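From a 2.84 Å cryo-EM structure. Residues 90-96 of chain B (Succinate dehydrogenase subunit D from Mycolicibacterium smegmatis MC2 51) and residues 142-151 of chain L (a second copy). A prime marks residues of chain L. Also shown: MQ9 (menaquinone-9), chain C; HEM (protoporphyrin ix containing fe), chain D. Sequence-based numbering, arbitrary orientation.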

# COMPACT_ATOMS: atom_id res chain seq x y z
N SER B 90 -26.07 -10.00 53.98
CA SER B 90 -26.94 -10.61 53.01
C SER B 90 -26.20 -10.69 51.68
O SER B 90 -25.61 -9.68 51.23
N PRO B 91 -26.19 -11.84 51.02
CA PRO B 91 -25.52 -11.92 49.71
C PRO B 91 -26.10 -10.97 48.69
O PRO B 91 -25.37 -10.46 47.84
N PHE B 92 -27.41 -10.70 48.77
CA PHE B 92 -28.03 -9.78 47.83
C PHE B 92 -27.36 -8.42 47.86
O PHE B 92 -26.90 -7.92 46.83
N TRP B 93 -27.27 -7.83 49.05
CA TRP B 93 -26.71 -6.49 49.15
C TRP B 93 -25.20 -6.48 48.98
O TRP B 93 -24.66 -5.51 48.45
N GLN B 94 -24.52 -7.55 49.37
CA GLN B 94 -23.09 -7.61 49.09
C GLN B 94 -22.80 -7.57 47.60
O GLN B 94 -21.97 -6.78 47.13
N ILE B 95 -23.48 -8.42 46.83
CA ILE B 95 -23.25 -8.45 45.38
C ILE B 95 -23.74 -7.16 44.74
O ILE B 95 -23.14 -6.67 43.78
N TRP B 96 -24.84 -6.61 45.23
CA TRP B 96 -25.34 -5.35 44.69
C TRP B 96 -24.31 -4.25 44.83
O TRP B 96 -24.04 -3.52 43.87
N VAL L 142 -19.20 -14.70 38.38
CA VAL L 142 -19.38 -13.84 39.55
C VAL L 142 -20.05 -14.61 40.68
O VAL L 142 -19.61 -14.54 41.83
N LEU L 143 -21.10 -15.36 40.38
CA LEU L 143 -21.80 -16.09 41.43
C LEU L 143 -20.93 -17.19 42.03
O LEU L 143 -20.88 -17.34 43.25
N GLY L 144 -20.25 -17.97 41.19
CA GLY L 144 -19.41 -19.03 41.72
C GLY L 144 -18.25 -18.51 42.53
O GLY L 144 -17.91 -19.06 43.58
N SER L 145 -17.61 -17.44 42.06
CA SER L 145 -16.52 -16.86 42.82
C SER L 145 -17.01 -16.29 44.14
O SER L 145 -16.34 -16.44 45.17
N TYR L 146 -18.16 -15.63 44.15
CA TYR L 146 -18.70 -15.12 45.40
C TYR L 146 -18.92 -16.25 46.38
O TYR L 146 -18.53 -16.16 47.55
N VAL L 147 -19.56 -17.33 45.93
CA VAL L 147 -19.88 -18.42 46.84
C VAL L 147 -18.62 -19.03 47.42
O VAL L 147 -18.52 -19.25 48.63
N LEU L 148 -17.62 -19.30 46.57
CA LEU L 148 -16.38 -19.87 47.08
C LEU L 148 -15.69 -18.94 48.06
O LEU L 148 -15.32 -19.36 49.16
N VAL L 149 -15.52 -17.68 47.70
CA VAL L 149 -14.73 -16.77 48.52
C VAL L 149 -15.41 -16.50 49.85
O VAL L 149 -14.75 -16.38 50.89
N THR L 150 -16.74 -16.43 49.86
CA THR L 150 -17.47 -15.96 51.02
C THR L 150 -18.07 -17.08 51.86
O THR L 150 -18.54 -16.82 52.97
N PHE L 151 -18.03 -18.33 51.39
CA PHE L 151 -18.63 -19.43 52.13
C PHE L 151 -18.11 -19.48 53.56
O PHE L 151 -16.91 -19.41 53.80

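The contact between the two copies of subunit D is small, burying 256 Å² over both sides, and it is organised around one aromatic side chain, Tyr146′. The helix that starts at Pro91 and the helix of chain L approach no closer than 12.0 Å between axes, at 118° between their N-to-C directions, so the backbones stay apart and long side chains must bridge the gap. The nearest pair, Ile95 CA and Tyr146′ CA at 8.1 Å, marks where they do so.

Tyr146′ points toward chain B with chi1 in the t well (177°) and chi2 at 82°. This extended rotamer carries the ring across to the start of the chain B helix, where Ile95 lies over one face and Pro91 and Gln94 meet the hydroxyl end. Ile95 also points toward its partner and supplies the apolar wall. Its m, t rotamer lays the CG1–CD1 arm over one face of the tyrosine: CG1 sits 4.0 Å from the centroid of the Tyr146′ ring and only 10° off the ring normal, a CH-pi contact, while CD1 lies 4.0 Å from CG of Tyr146′. The arm thus runs over the ring toward its root. There the tip of Ile95 meets a second bump, Leu143′, one helical turn earlier. The CA-to-CB bond of Leu143′ points sideways, but its t, p rotamer brings the end of the side chain nearer, placing its CD1 4.2 Å from CD1 of Ile95. The isoleucine methyl therefore rests against both the base of the tyrosine ring and the leucine.

At the far end of the ring, Pro91 closes in on the hydroxyl. Its CB is 3.8 Å from CE2 of Tyr146′, and its CA comes within 3.3 Å of the tyrosine OH. The proline is set obliquely to the ring, its compact C-gamma exo pyrrolidine fitting beside the phenol tip. Gln94 provides the polar end of the contact. With chi1 m, chi2 t and chi3 at -77°, its amide turns OE1 to the ring edge, where it accepts a short hydrogen bond from Tyr146′ OH (2.6 Å between OH and OE1). This is the sole hydrogen bond between the two stretches, and it joins the hydroxyl to the chain B helix. OE1 of Gln94 also lies 4.1 Å from CG2 of Thr150′. That threonine, in the m rotamer, directs OG1 back to its own helix, where it donates to Tyr146′ O at 3.1 Å.

Menaquinone-9 packs along another edge of the tyrosine, with its C2 3.4 Å from CD1 of Tyr146′. The quinone head group also approaches both helices, its C3D lying 3.6 Å from Gln94 O and its O4 3.1 Å from CG1 of Val149′. Ser90, Phe92, Trp93 and Trp96 contribute nothing to the contact. On a different side of the chain L helix, Leu148′ faces the haem, with its CD1 3.3 Å from HEM O1D.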

# COMPACT_ATOMS: atom_id res chain seq x y z
CB SER B 90 -28.22 -9.80 52.87
OG SER B 90 -29.24 -10.56 52.26
CB PRO B 91 -25.74 -13.38 49.31
CG PRO B 91 -26.00 -14.09 50.57
CD PRO B 91 -26.71 -13.15 51.45
CB PHE B 92 -29.52 -9.66 48.14
CG PHE B 92 -30.28 -8.83 47.16
CD1 PHE B 92 -30.41 -9.22 45.85
CD2 PHE B 92 -30.86 -7.64 47.56
CE1 PHE B 92 -31.10 -8.45 44.97
CE2 PHE B 92 -31.54 -6.87 46.67
CZ PHE B 92 -31.67 -7.27 45.38
CB TRP B 93 -27.09 -5.88 50.49
CG TRP B 93 -28.55 -5.70 50.63
CD1 TRP B 93 -29.35 -6.27 51.56
CD2 TRP B 93 -29.40 -4.89 49.82
NE1 TRP B 93 -30.64 -5.87 51.38
CE2 TRP B 93 -30.70 -5.02 50.31
CE3 TRP B 93 -29.18 -4.06 48.72
CZ2 TRP B 93 -31.77 -4.36 49.75
CZ3 TRP B 93 -30.24 -3.41 48.17
CH2 TRP B 93 -31.52 -3.56 48.68
CB GLN B 94 -22.50 -8.86 49.71
CG GLN B 94 -22.51 -8.84 51.19
CD GLN B 94 -21.43 -9.68 51.77
OE1 GLN B 94 -21.54 -10.90 51.81
NE2 GLN B 94 -20.36 -9.05 52.22
CB ILE B 95 -23.91 -9.68 44.76
CG1 ILE B 95 -23.44 -10.94 45.45
CG2 ILE B 95 -23.58 -9.76 43.30
CD1 ILE B 95 -23.80 -12.18 44.71
CB TRP B 96 -26.64 -4.98 45.40
CG TRP B 96 -27.32 -3.74 44.95
CD1 TRP B 96 -26.85 -2.48 45.02
CD2 TRP B 96 -28.64 -3.65 44.42
NE1 TRP B 96 -27.78 -1.60 44.53
CE2 TRP B 96 -28.89 -2.30 44.16
CE3 TRP B 96 -29.62 -4.58 44.12
CZ2 TRP B 96 -30.08 -1.86 43.63
CZ3 TRP B 96 -30.80 -4.14 43.58
CH2 TRP B 96 -31.03 -2.80 43.35
CB VAL L 142 -20.18 -12.59 39.16
CG1 VAL L 142 -20.66 -11.88 40.38
CG2 VAL L 142 -19.31 -11.66 38.35
CB LEU L 143 -23.10 -16.66 40.89
CG LEU L 143 -24.13 -17.06 41.92
CD1 LEU L 143 -24.46 -15.88 42.80
CD2 LEU L 143 -25.36 -17.55 41.23
CB SER L 145 -15.83 -15.78 42.01
OG SER L 145 -15.26 -16.32 40.85
CB TYR L 146 -20.01 -14.37 45.15
CG TYR L 146 -20.65 -13.90 46.43
CD1 TYR L 146 -20.23 -12.74 47.04
CD2 TYR L 146 -21.65 -14.62 47.05
CE1 TYR L 146 -20.78 -12.31 48.20
CE2 TYR L 146 -22.20 -14.20 48.21
CZ TYR L 146 -21.76 -13.04 48.78
OH TYR L 146 -22.31 -12.60 49.95
CB VAL L 147 -20.73 -19.47 46.12
CG1 VAL L 147 -20.91 -20.67 46.99
CG2 VAL L 147 -22.04 -18.88 45.76
CB LEU L 148 -15.44 -20.19 45.92
CG LEU L 148 -15.68 -21.49 45.19
CD1 LEU L 148 -14.93 -21.47 43.92
CD2 LEU L 148 -15.13 -22.57 46.06
CB VAL L 149 -14.45 -15.47 47.75
CG1 VAL L 149 -13.82 -14.45 48.64
CG2 VAL L 149 -13.56 -15.75 46.59
CB THR L 150 -18.57 -15.01 50.55
OG1 THR L 150 -17.99 -14.03 49.71
CG2 THR L 150 -19.17 -14.28 51.70
CB PHE L 151 -18.32 -20.74 51.41
CG PHE L 151 -18.69 -21.97 52.19
CD1 PHE L 151 -20.00 -22.39 52.25
CD2 PHE L 151 -17.73 -22.70 52.85
CE1 PHE L 151 -20.33 -23.51 52.95
CE2 PHE L 151 -18.07 -23.81 53.55
CZ PHE L 151 -19.37 -24.22 53.60
C5 MQ9 C . -16.54 -11.76 45.07
C5M MQ9 C . -15.54 -12.74 44.46
C4 MQ9 C . -16.52 -11.54 46.46
O4 MQ9 C . -15.58 -12.23 47.30
C3 MQ9 C . -17.42 -10.64 47.06
C2 MQ9 C . -18.32 -9.98 46.28
C1 MQ9 C . -18.34 -10.21 44.87
O1 MQ9 C . -19.28 -9.52 44.03
C6 MQ9 C . -17.45 -11.09 44.28
C3A MQ9 C . -17.38 -10.43 48.51
C3B MQ9 C . -18.29 -9.51 49.11
C3C MQ9 C . -19.20 -8.84 48.32
C3D MQ9 C . -19.24 -9.06 46.88
C7 MQ9 C . -17.48 -11.30 42.76
C8 MQ9 C . -16.38 -10.38 42.07
C9 MQ9 C . -16.80 -9.45 40.87
C10 MQ9 C . -15.67 -8.55 40.56
C11 MQ9 C . -18.06 -8.59 41.17
C12 MQ9 C . -18.09 -7.34 40.26
C13 MQ9 C . -19.29 -7.36 39.21
C14 MQ9 C . -18.84 -7.23 37.74
C15 MQ9 C . -17.39 -6.77 37.64
C16 MQ9 C . -19.71 -6.24 37.04
CHA HEM D . -19.35 -27.71 42.70
CHB HEM D . -21.59 -31.98 42.55
CHC HEM D . -20.37 -32.49 37.96
CHD HEM D . -18.04 -28.27 38.14
C1A HEM D . -19.97 -28.89 43.00
C2A HEM D . -20.14 -29.31 44.36
C3A HEM D . -20.77 -30.48 44.32
C4A HEM D . -20.98 -30.82 42.94
CMA HEM D . -21.21 -31.39 45.48
CAA HEM D . -19.67 -28.43 45.54
CBA HEM D . -19.08 -29.17 46.73
CGA HEM D . -17.62 -29.37 46.54
O1A HEM D . -16.99 -30.07 47.37
O2A HEM D . -17.07 -28.84 45.56
C1B HEM D . -21.47 -32.48 41.30
C2B HEM D . -22.09 -33.68 40.82
C3B HEM D . -21.75 -33.83 39.54
C4B HEM D . -20.92 -32.71 39.19
CMB HEM D . -22.96 -34.59 41.71
CAB HEM D . -22.13 -34.92 38.52
CBB HEM D . -23.12 -35.79 38.69
C1C HEM D . -19.65 -31.38 37.62
C2C HEM D . -19.13 -31.10 36.31
C3C HEM D . -18.50 -29.93 36.36
C4C HEM D . -18.59 -29.44 37.71
CMC HEM D . -19.34 -32.05 35.11
CAC HEM D . -17.75 -29.14 35.28
CBC HEM D . -17.48 -29.65 34.09
C1D HEM D . -18.22 -27.73 39.38
C2D HEM D . -17.79 -26.44 39.81
C3D HEM D . -18.14 -26.26 41.07
C4D HEM D . -18.81 -27.45 41.49
CMD HEM D . -17.05 -25.46 38.91
CAD HEM D . -17.86 -25.01 41.91
CBD HEM D . -19.20 -24.40 42.30
CGD HEM D . -18.98 -23.02 42.81
O1D HEM D . -17.80 -22.60 42.88
O2D HEM D . -19.97 -22.35 43.15
NA HEM D . -20.51 -29.81 42.10
NB HEM D . -20.76 -31.90 40.28
NC HEM D . -19.30 -30.35 38.45
ND HEM D . -18.84 -28.34 40.44
FE HEM D . -19.86 -30.10 40.30